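Local coordinates for uncharacterized protein Q9I3C8_PSEAE (Pseudomonas aeruginosa, PDB 3F1T) that probably works as a hotdog-fold acyl-CoA thioesterase, possibly acting on 1,4-dihydroxy-2-naphthoyl-CoA, at residues B[49-60]-B[90-100]; B[66-75]-B[103-114]. All blocks are in the same frame, centred on the assembly; numbering follows the deposited sequence.

Contact 1 (B[49-60]-B[90-100]); sequences PESGVVHGGAIT and YMHPAEPHKDV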
loop_
_atom_site.group_PDB
_atom_site.type_symbol
_atom_site.label_atom_id
_atom_site.label_comp_id
_atom_site.label_asym_id
_atom_site.label_seq_id
_atom_site.Cartn_x
_atom_site.Cartn_y
_atom_site.Cartn_z
ATOM N N PRO B 49 -25.727 -19.177 2.588
ATOM C CA PRO B 49 -24.824 -20.298 2.285
ATOM C C PRO B 49 -25.080 -20.918 0.905
ATOM O O PRO B 49 -24.161 -21.464 0.283
ATOM C CB PRO B 49 -25.109 -21.316 3.409
ATOM C CG PRO B 49 -26.296 -20.781 4.172
ATOM C CD PRO B 49 -26.343 -19.305 3.922
ATOM N N GLU B 50 -26.306 -20.759 0.405
ATOM C CA GLU B 50 -26.694 -21.311 -0.891
ATOM C C GLU B 50 -25.949 -20.627 -2.043
ATOM O O GLU B 50 -25.793 -21.210 -3.120
ATOM C CB GLU B 50 -28.215 -21.196 -1.078
ATOM C CG GLU B 50 -28.847 -22.251 -2.046
ATOM C CD GLU B 50 -30.267 -21.870 -2.508
ATOM O OE1 GLU B 50 -30.554 -20.614 -2.588
ATOM O OE2 GLU B 50 -31.055 -22.743 -2.821
ATOM N N SER B 51 -25.414 -19.435 -1.775
ATOM C CA SER B 51 -24.892 -18.548 -2.824
ATOM C C SER B 51 -23.365 -18.603 -2.987
ATOM O O SER B 51 -22.810 -17.960 -3.879
ATOM C CB SER B 51 -25.336 -17.104 -2.575
ATOM O OG SER B 51 -26.711 -16.942 -2.873
ATOM N N GLY B 52 -22.697 -19.282 -2.056
ATOM C CA GLY B 52 -21.285 -19.653 -2.194
ATOM C C GLY B 52 -20.295 -18.500 -2.288
ATOM O O GLY B 52 -19.157 -18.689 -2.720
ATOM N N VAL B 53 -20.717 -17.307 -1.872
ATOM C CA VAL B 53 -19.863 -16.123 -1.954
ATOM C C VAL B 53 -18.928 -16.000 -0.747
ATOM O O VAL B 53 -19.367 -16.001 0.406
ATOM C CB VAL B 53 -20.683 -14.820 -2.121
ATOM C CG1 VAL B 53 -19.764 -13.605 -2.128
ATOM C CG2 VAL B 53 -21.508 -14.870 -3.404
ATOM N N VAL B 54 -17.633 -15.901 -1.030
ATOM C CA VAL B 54 -16.615 -15.764 0.008
ATOM C C VAL B 54 -16.426 -14.308 0.440
ATOM O O VAL B 54 -16.247 -13.413 -0.392
ATOM C CB VAL B 54 -15.262 -16.341 -0.459
ATOM C CG1 VAL B 54 -14.147 -15.923 0.484
ATOM C CG2 VAL B 54 -15.351 -17.854 -0.571
ATOM N N HIS B 55 -16.418 -14.098 1.753
ATOM C CA HIS B 55 -16.170 -12.794 2.334
ATOM C C HIS B 55 -14.724 -12.329 2.093
ATOM O O HIS B 55 -13.760 -13.053 2.400
ATOM C CB HIS B 55 -16.481 -12.843 3.831
ATOM C CG HIS B 55 -16.201 -11.562 4.549
ATOM N ND1 HIS B 55 -16.634 -10.339 4.082
ATOM C CD2 HIS B 55 -15.575 -11.317 5.727
ATOM C CE1 HIS B 55 -16.211 -9.386 4.898
ATOM N NE2 HIS B 55 -15.569 -9.954 5.905
ATOM N N GLY B 56 -14.580 -11.074 1.663
ATOM C CA GLY B 56 -13.269 -10.478 1.428
ATOM C C GLY B 56 -12.360 -10.547 2.635
ATOM O O GLY B 56 -11.159 -10.736 2.495
ATOM N N GLY B 57 -12.914 -10.355 3.828
ATOM C CA GLY B 57 -12.105 -10.385 5.051
ATOM C C GLY B 57 -11.520 -11.748 5.372
ATOM O O GLY B 57 -10.504 -11.849 6.052
ATOM N N ALA B 58 -12.185 -12.802 4.904
ATOM C CA ALA B 58 -11.643 -14.161 4.967
ATOM C C ALA B 58 -10.358 -14.284 4.159
ATOM O O ALA B 58 -9.383 -14.895 4.609
ATOM C CB ALA B 58 -12.692 -15.190 4.479
ATOM N N ILE B 59 -10.385 -13.751 2.938
ATOM C CA ILE B 59 -9.230 -13.782 2.051
ATOM C C ILE B 59 -8.073 -12.935 2.549
ATOM O O ILE B 59 -6.927 -13.347 2.433
ATOM C CB ILE B 59 -9.587 -13.368 0.618
ATOM C CG1 ILE B 59 -10.456 -14.441 -0.039
ATOM C CG2 ILE B 59 -8.321 -13.136 -0.197
ATOM C CD1 ILE B 59 -11.394 -13.883 -1.069
ATOM N N THR B 60 -8.372 -11.842 3.245
ATOM C CA THR B 60 -7.336 -11.098 3.956
ATOM C C THR B 60 -6.620 -11.980 4.961
ATOM O O THR B 60 -5.398 -11.920 5.097
ATOM C CB THR B 60 -7.922 -9.894 4.737
ATOM O OG1 THR B 60 -8.376 -8.909 3.810
ATOM C CG2 THR B 60 -6.859 -9.274 5.652
ATOM N N TYR B 90 -7.215 -6.433 -4.900
ATOM C CA TYR B 90 -8.073 -7.373 -5.615
ATOM C C TYR B 90 -8.138 -7.015 -7.088
ATOM O O TYR B 90 -8.366 -5.861 -7.439
ATOM C CB TYR B 90 -9.482 -7.377 -5.009
ATOM C CG TYR B 90 -9.564 -8.120 -3.696
ATOM C CD1 TYR B 90 -9.896 -9.474 -3.655
ATOM C CD2 TYR B 90 -9.272 -7.484 -2.497
ATOM C CE1 TYR B 90 -9.869 -10.182 -2.461
ATOM C CE2 TYR B 90 -9.249 -8.175 -1.309
ATOM C CZ TYR B 90 -9.585 -9.521 -1.291
ATOM O OH TYR B 90 -9.608 -10.211 -0.092
HETATM N N MSE B 91 -7.843 -7.998 -7.937
HETATM C CA MSE B 91 -7.882 -7.830 -9.375
HETATM C C MSE B 91 -9.298 -8.048 -9.864
HETATM O O MSE B 91 -9.747 -7.412 -10.823
HETATM C CB MSE B 91 -6.976 -8.853 -10.046
HETATM C CG MSE B 91 -5.505 -8.693 -9.714
HETATM SE SE MSE B 91 -4.846 -6.894 -10.150
HETATM C CE MSE B 91 -4.692 -6.177 -8.330
ATOM N N HIS B 92 -9.933 -9.079 -9.325
ATOM C CA HIS B 92 -11.276 -9.432 -9.746
ATOM C C HIS B 92 -11.936 -10.260 -8.667
ATOM O O HIS B 92 -11.265 -10.709 -7.731
ATOM C CB HIS B 92 -11.251 -10.190 -11.077
ATOM C CG HIS B 92 -10.655 -11.556 -10.980
ATOM N ND1 HIS B 92 -9.423 -11.868 -11.516
ATOM C CD2 HIS B 92 -11.080 -12.668 -10.336
ATOM C CE1 HIS B 92 -9.118 -13.117 -11.214
ATOM N NE2 HIS B 92 -10.118 -13.633 -10.522
ATOM N N PRO B 93 -13.271 -10.295 -8.679
ATOM C CA PRO B 93 -14.009 -10.953 -7.605
ATOM C C PRO B 93 -13.773 -12.458 -7.617
ATOM O O PRO B 93 -13.508 -13.037 -8.674
ATOM C CB PRO B 93 -15.472 -10.626 -7.926
ATOM C CG PRO B 93 -15.485 -10.319 -9.391
ATOM C CD PRO B 93 -14.155 -9.712 -9.706
ATOM N N ALA B 94 -13.744 -13.063 -6.438
ATOM C CA ALA B 94 -13.661 -14.511 -6.351
ATOM C C ALA B 94 -14.884 -15.177 -6.996
ATOM O O ALA B 94 -15.979 -14.611 -6.994
ATOM C CB ALA B 94 -13.498 -14.943 -4.885
ATOM N N GLU B 95 -14.687 -16.347 -7.601
ATOM C CA GLU B 95 -15.814 -17.174 -8.049
ATOM C C GLU B 95 -16.503 -17.832 -6.866
ATOM O O GLU B 95 -15.842 -18.256 -5.918
ATOM C CB GLU B 95 -15.347 -18.256 -9.019
ATOM C CG GLU B 95 -14.786 -17.721 -10.318
ATOM C CD GLU B 95 -13.932 -18.745 -11.041
ATOM O OE1 GLU B 95 -14.464 -19.831 -11.370
ATOM O OE2 GLU B 95 -12.718 -18.488 -11.234
ATOM N N PRO B 96 -17.843 -17.884 -6.892
ATOM C CA PRO B 96 -18.569 -18.538 -5.809
ATOM C C PRO B 96 -18.419 -20.058 -5.832
ATOM O O PRO B 96 -18.044 -20.624 -6.852
ATOM C CB PRO B 96 -20.027 -18.128 -6.060
ATOM C CG PRO B 96 -20.085 -17.761 -7.506
ATOM C CD PRO B 96 -18.745 -17.173 -7.818
ATOM N N HIS B 97 -18.608 -20.691 -4.678
ATOM C CA HIS B 97 -18.555 -22.151 -4.562
ATOM C C HIS B 97 -17.217 -22.744 -4.985
ATOM O O HIS B 97 -17.160 -23.876 -5.468
ATOM C CB HIS B 97 -19.698 -22.814 -5.352
ATOM C CG HIS B 97 -21.063 -22.371 -4.929
ATOM N ND1 HIS B 97 -21.820 -21.484 -5.669
ATOM C CD2 HIS B 97 -21.798 -22.670 -3.831
ATOM C CE1 HIS B 97 -22.968 -21.268 -5.051
ATOM N NE2 HIS B 97 -22.987 -21.989 -3.941
ATOM N N LYS B 98 -16.136 -22.000 -4.764
ATOM C CA LYS B 98 -14.800 -22.505 -5.056
ATOM C C LYS B 98 -13.828 -22.141 -3.944
ATOM O O LYS B 98 -13.842 -21.022 -3.442
ATOM C CB LYS B 98 -14.298 -21.975 -6.403
ATOM C CG LYS B 98 -14.729 -22.827 -7.610
ATOM C CD LYS B 98 -14.189 -22.270 -8.917
ATOM C CE LYS B 98 -14.952 -22.842 -10.090
ATOM N NZ LYS B 98 -14.569 -22.211 -11.396
ATOM N N ASP B 99 -13.029 -23.113 -3.514
ATOM C CA ASP B 99 -12.004 -22.856 -2.502
ATOM C C ASP B 99 -11.035 -21.781 -2.984
ATOM O O ASP B 99 -10.707 -21.720 -4.172
ATOM C CB ASP B 99 -11.239 -24.131 -2.164
ATOM C CG ASP B 99 -12.029 -25.070 -1.275
ATOM O OD1 ASP B 99 -13.110 -24.675 -0.766
ATOM O OD2 ASP B 99 -11.536 -26.189 -1.037
ATOM N N VAL B 100 -10.515 -20.989 -2.044
ATOM C CA VAL B 100 -9.480 -20.000 -2.359
ATOM C C VAL B 100 -8.112 -20.434 -1.850
ATOM O O VAL B 100 -7.940 -20.738 -0.660
ATOM C CB VAL B 100 -9.830 -18.585 -1.798
ATOM C CG1 VAL B 100 -8.819 -17.538 -2.287
ATOM C CG2 VAL B 100 -11.236 -18.188 -2.202
#
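The carbonyl oxygen of Gly52 takes two contacts from segment 90-100: a hydrogen bond from His97 N at 2.9 Å, close to straight at 162°, and a CA-H...O contact from Pro96 CA at 3.1 Å. This junction belongs to a hotdog fold, in which a long central helix lies against an antiparallel sheet; here the loop leading into that helix (56-70) meets the connection between strands 83-90 and 100-109. The imidazole of His97 doubles the attachment. With CG beside its own backbone N (chi1 -58°), the side chain turns the ring to the backbone of Glu50, Ser51 and Gly52, and NE2 donates to Glu50 O at 3.0 Å. That bond is bent at the hydrogen (137°); the oxygen lies almost in the ring plane, whereas NE2 sits well above the plane of the carbonyl. Gly52 CA rests over one face of the same ring, 3.5 Å from its centroid, a CH-pi contact with no side chain on Gly52 to intervene. The positive phi of Gly52 suits glycine as well. Pro96 CB meanwhile fits against the carbonyl oxygens of Ser51 and Gly52.

Deeper in, the contact turns apolar. Ile59, on the first turn of the helix, spreads its branches between two walls: CG1 meets Val100 CG1 at 4.2 Å, the two side chains crossing at about a right angle, and CD1 comes loosely near Ala94 CB. Ala120 of strand 113-121 packs on both Ile59 and Val100. Tyr90, whose backbone O is hydrogen-bonded by Arg108 of a neighbouring subunit, extends its phenol to the helix start, where its OH stands 3.2 Å from Ile59 CG2 and 3.1 Å from Gly56 O.

Contact 2 (B[66-75]-B[103-114]); sequences TCGISTVCVL and FAECYRVTPNVI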
loop_
_atom_site.group_PDB
_atom_site.type_symbol
_atom_site.label_atom_id
_atom_site.label_comp_id
_atom_site.label_asym_id
_atom_site.label_seq_id
_atom_site.Cartn_x
_atom_site.Cartn_y
_atom_site.Cartn_z
ATOM N N THR B 66 -0.928 -16.556 5.160
ATOM C CA THR B 66 0.003 -17.133 4.199
ATOM C C THR B 66 1.361 -16.423 4.191
ATOM O O THR B 66 2.402 -17.078 4.166
ATOM C CB THR B 66 -0.614 -17.173 2.771
ATOM O OG1 THR B 66 -1.764 -18.022 2.777
ATOM C CG2 THR B 66 0.371 -17.726 1.771
ATOM N N CYS B 67 1.364 -15.099 4.024
ATOM C CA CYS B 67 2.617 -14.326 4.065
ATOM C C CYS B 67 3.385 -14.498 5.377
ATOM O O CYS B 67 4.596 -14.716 5.387
ATOM C CB CYS B 67 2.346 -12.840 3.824
ATOM S SG CYS B 67 1.707 -12.446 2.176
ATOM N N GLY B 68 2.683 -14.367 6.495
ATOM C CA GLY B 68 3.312 -14.598 7.796
ATOM C C GLY B 68 4.005 -15.943 7.857
ATOM O O GLY B 68 5.175 -16.048 8.271
ATOM N N ILE B 69 3.299 -16.991 7.444
ATOM C CA ILE B 69 3.829 -18.332 7.646
ATOM C C ILE B 69 4.923 -18.684 6.643
ATOM O O ILE B 69 5.751 -19.561 6.884
ATOM C CB ILE B 69 2.705 -19.375 7.629
ATOM C CG1 ILE B 69 1.798 -19.181 8.848
ATOM C CG2 ILE B 69 3.286 -20.777 7.642
ATOM C CD1 ILE B 69 0.700 -20.230 8.953
ATOM N N SER B 70 4.928 -17.996 5.512
ATOM C CA SER B 70 5.933 -18.233 4.481
ATOM C C SER B 70 7.330 -17.841 4.931
ATOM O O SER B 70 8.319 -18.295 4.352
ATOM C CB SER B 70 5.570 -17.495 3.188
ATOM O OG SER B 70 5.875 -16.118 3.290
ATOM N N THR B 71 7.421 -17.126 6.048
ATOM C CA THR B 71 8.722 -16.849 6.658
ATOM C C THR B 71 9.435 -18.131 7.071
ATOM O O THR B 71 10.652 -18.130 7.219
ATOM C CB THR B 71 8.604 -15.924 7.892
ATOM O OG1 THR B 71 7.771 -16.544 8.879
ATOM C CG2 THR B 71 7.990 -14.599 7.508
ATOM N N VAL B 72 8.682 -19.218 7.282
ATOM C CA VAL B 72 9.281 -20.485 7.694
ATOM C C VAL B 72 10.226 -20.953 6.603
ATOM O O VAL B 72 11.190 -21.679 6.866
ATOM C CB VAL B 72 8.243 -21.601 8.009
ATOM C CG1 VAL B 72 7.268 -21.170 9.104
ATOM C CG2 VAL B 72 7.499 -22.057 6.742
ATOM N N CYS B 73 10.007 -20.456 5.393
ATOM C CA CYS B 73 10.752 -20.938 4.248
ATOM C C CYS B 73 12.167 -20.425 4.287
ATOM O O CYS B 73 13.003 -20.885 3.524
ATOM C CB CYS B 73 10.095 -20.510 2.942
ATOM S SG CYS B 73 8.432 -21.178 2.730
ATOM N N VAL B 74 12.402 -19.364 5.059
ATOM C CA VAL B 74 13.724 -18.751 5.084
ATOM C C VAL B 74 14.400 -18.747 6.442
ATOM O O VAL B 74 15.558 -18.368 6.548
ATOM C CB VAL B 74 13.723 -17.319 4.522
ATOM C CG1 VAL B 74 13.388 -17.334 3.040
ATOM C CG2 VAL B 74 12.765 -16.423 5.312
ATOM N N LEU B 75 13.641 -19.006 7.495
ATOM C CA LEU B 75 14.200 -18.963 8.831
ATOM C C LEU B 75 14.692 -20.333 9.237
ATOM O O LEU B 75 14.047 -21.340 8.943
ATOM C CB LEU B 75 13.173 -18.441 9.827
ATOM C CG LEU B 75 12.761 -16.995 9.565
ATOM C CD1 LEU B 75 11.785 -16.514 10.617
ATOM C CD2 LEU B 75 14.005 -16.105 9.533
ATOM N N PHE B 103 -0.861 -18.221 -2.045
ATOM C CA PHE B 103 0.557 -18.549 -2.150
ATOM C C PHE B 103 1.400 -17.334 -1.765
ATOM O O PHE B 103 1.009 -16.194 -2.029
ATOM C CB PHE B 103 0.900 -18.979 -3.574
ATOM C CG PHE B 103 2.375 -19.109 -3.827
ATOM C CD1 PHE B 103 3.099 -18.050 -4.345
ATOM C CD2 PHE B 103 3.053 -20.252 -3.442
ATOM C CE1 PHE B 103 4.473 -18.128 -4.496
ATOM C CE2 PHE B 103 4.418 -20.360 -3.635
ATOM C CZ PHE B 103 5.131 -19.290 -4.162
ATOM N N ALA B 104 2.500 -17.575 -1.054
ATOM C CA ALA B 104 3.490 -16.529 -0.819
ATOM C C ALA B 104 4.919 -17.046 -0.839
ATOM O O ALA B 104 5.192 -18.196 -0.470
ATOM C CB ALA B 104 3.211 -15.802 0.484
ATOM N N GLU B 105 5.843 -16.135 -1.102
ATOM C CA GLU B 105 7.246 -16.471 -1.203
ATOM C C GLU B 105 8.027 -15.271 -0.663
ATOM O O GLU B 105 7.761 -14.145 -1.064
ATOM C CB GLU B 105 7.598 -16.691 -2.677
ATOM C CG GLU B 105 9.028 -17.200 -2.907
ATOM C CD GLU B 105 9.366 -17.358 -4.396
ATOM O OE1 GLU B 105 8.922 -16.502 -5.218
ATOM O OE2 GLU B 105 10.106 -18.321 -4.729
ATOM N N CYS B 106 8.947 -15.505 0.270
ATOM C CA CYS B 106 9.881 -14.464 0.721
ATOM C C CYS B 106 10.832 -14.039 -0.388
ATOM O O CYS B 106 11.440 -14.884 -1.040
ATOM C CB CYS B 106 10.682 -14.944 1.928
ATOM S SG CYS B 106 9.642 -15.438 3.296
ATOM N N TYR B 107 10.942 -12.732 -0.624
ATOM C CA TYR B 107 11.796 -12.228 -1.696
ATOM C C TYR B 107 12.948 -11.359 -1.176
ATOM O O TYR B 107 13.940 -11.138 -1.883
ATOM C CB TYR B 107 10.970 -11.483 -2.751
ATOM C CG TYR B 107 10.349 -10.194 -2.264
ATOM C CD1 TYR B 107 11.046 -8.990 -2.339
ATOM C CD2 TYR B 107 9.053 -10.166 -1.771
ATOM C CE1 TYR B 107 10.510 -7.827 -1.842
ATOM C CE2 TYR B 107 8.472 -8.976 -1.349
ATOM C CZ TYR B 107 9.182 -7.803 -1.459
ATOM O OH TYR B 107 8.625 -6.623 -1.025
ATOM N N ARG B 108 12.868 -10.961 0.096
ATOM C CA ARG B 108 13.998 -10.313 0.756
ATOM C C ARG B 108 14.014 -10.565 2.254
ATOM O O ARG B 108 12.969 -10.509 2.924
ATOM C CB ARG B 108 14.012 -8.803 0.497
ATOM C CG ARG B 108 15.337 -8.155 0.907
ATOM C CD ARG B 108 15.249 -6.651 0.933
ATOM N NE ARG B 108 14.952 -6.113 -0.391
ATOM C CZ ARG B 108 13.783 -5.587 -0.727
ATOM N NH1 ARG B 108 12.835 -5.454 0.194
ATOM N NH2 ARG B 108 13.600 -5.104 -1.949
ATOM N N VAL B 109 15.210 -10.843 2.765
ATOM C CA VAL B 109 15.443 -11.082 4.186
ATOM C C VAL B 109 16.562 -10.174 4.662
ATOM O O VAL B 109 17.661 -10.218 4.133
ATOM C CB VAL B 109 15.863 -12.539 4.449
ATOM C CG1 VAL B 109 16.074 -12.772 5.938
ATOM C CG2 VAL B 109 14.801 -13.501 3.900
ATOM N N THR B 110 16.247 -9.284 5.599
ATOM C CA THR B 110 17.272 -8.552 6.334
ATOM C C THR B 110 17.400 -9.127 7.750
ATOM O O THR B 110 16.693 -10.067 8.096
ATOM C CB THR B 110 16.951 -7.040 6.374
ATOM O OG1 THR B 110 15.886 -6.790 7.300
ATOM C CG2 THR B 110 16.520 -6.540 4.995
ATOM N N PRO B 111 18.377 -8.640 8.533
ATOM C CA PRO B 111 18.553 -9.175 9.872
ATOM C C PRO B 111 17.294 -9.176 10.748
ATOM O O PRO B 111 17.102 -10.112 11.531
ATOM C CB PRO B 111 19.640 -8.277 10.453
ATOM C CG PRO B 111 20.479 -7.951 9.276
ATOM C CD PRO B 111 19.519 -7.798 8.131
ATOM N N ASN B 112 16.417 -8.187 10.582
ATOM C CA ASN B 112 15.207 -8.109 11.412
ATOM C C ASN B 112 13.872 -8.018 10.669
ATOM O O ASN B 112 12.811 -7.997 11.290
ATOM C CB ASN B 112 15.325 -6.994 12.452
ATOM C CG ASN B 112 16.358 -7.307 13.523
ATOM O OD1 ASN B 112 16.158 -8.204 14.345
ATOM N ND2 ASN B 112 17.521 -6.673 13.433
ATOM N N VAL B 113 13.912 -8.036 9.341
ATOM C CA VAL B 113 12.693 -7.896 8.556
ATOM C C VAL B 113 12.692 -8.901 7.413
ATOM O O VAL B 113 13.738 -9.179 6.819
ATOM C CB VAL B 113 12.560 -6.473 7.975
ATOM C CG1 VAL B 113 11.187 -6.287 7.344
ATOM C CG2 VAL B 113 12.819 -5.422 9.039
ATOM N N ILE B 114 11.542 -9.527 7.184
ATOM C CA ILE B 114 11.335 -10.377 6.004
ATOM C C ILE B 114 10.219 -9.820 5.152
ATOM O O ILE B 114 9.241 -9.300 5.677
ATOM C CB ILE B 114 10.960 -11.811 6.396
ATOM C CG1 ILE B 114 12.044 -12.387 7.314
ATOM C CG2 ILE B 114 10.770 -12.672 5.147
ATOM C CD1 ILE B 114 11.791 -13.801 7.758
#
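The small methyl of Ala104 is a low bump received between three side chains of helix 56-70: Thr66 CG2 approaches it at 3.7 Å, Cys67 SG lies at 4.0 Å, and Ser70 CB and OG border it as well. Thr66 can offer its methyl because CG2 stands anti to the backbone N, leaving OG1 turned back to Leu62 O within the helix. Ser70 OG likewise bonds inward, to Cys67 O at 2.8 Å, and also pairs with Thr116 OG1 of the adjacent strand. Two residues on from Ala104, Cys106 brings SG to the backbone of Ser70 and Thr71, 3.3 Å from Ser70 O.

Small residues at these positions let the central helix of the hotdog fold lie close on the concave sheet, with the axes of 66-70 and 103-109 only 7.4 Å apart and inclined at 42°. Beyond Cys106 the strand carries a classic beta bulge, Tyr107 and Arg108 both facing Phe115, and larger side chains take over. Val74 forks over the strands: CG1 settles on Cys106 CB, while CG2 meets Val109 CG2 at 3.8 Å, tip to tip. Ile114 reaches in from the next strand, and its CD1 enters a hollow walled by Thr71 CB, Val74 CG2 and Leu75 CD2, the last 3.7 Å away.

From the N terminus, the chain passes helix 4-15 and strands 26-31 and 34-39 before reaching segment 49-60, which enters helix 56-70; the far end of that helix runs into 66-75. Strand 83-90 follows, and its exit, 90-100, returns to the helix start to close contact 1. Strand 100-109 then runs in roughly the same direction as the helix, and contact 2 closes where it and the beginning of strand 113-121 meet the helix end. The two closures cross, since 66-75 lies within the loop closed by contact 1 while 103-114 lies beyond it. Their centres are 26 Å apart, on opposite sides of the chain's centre, tying both ends of one helix to the sheet and its connections.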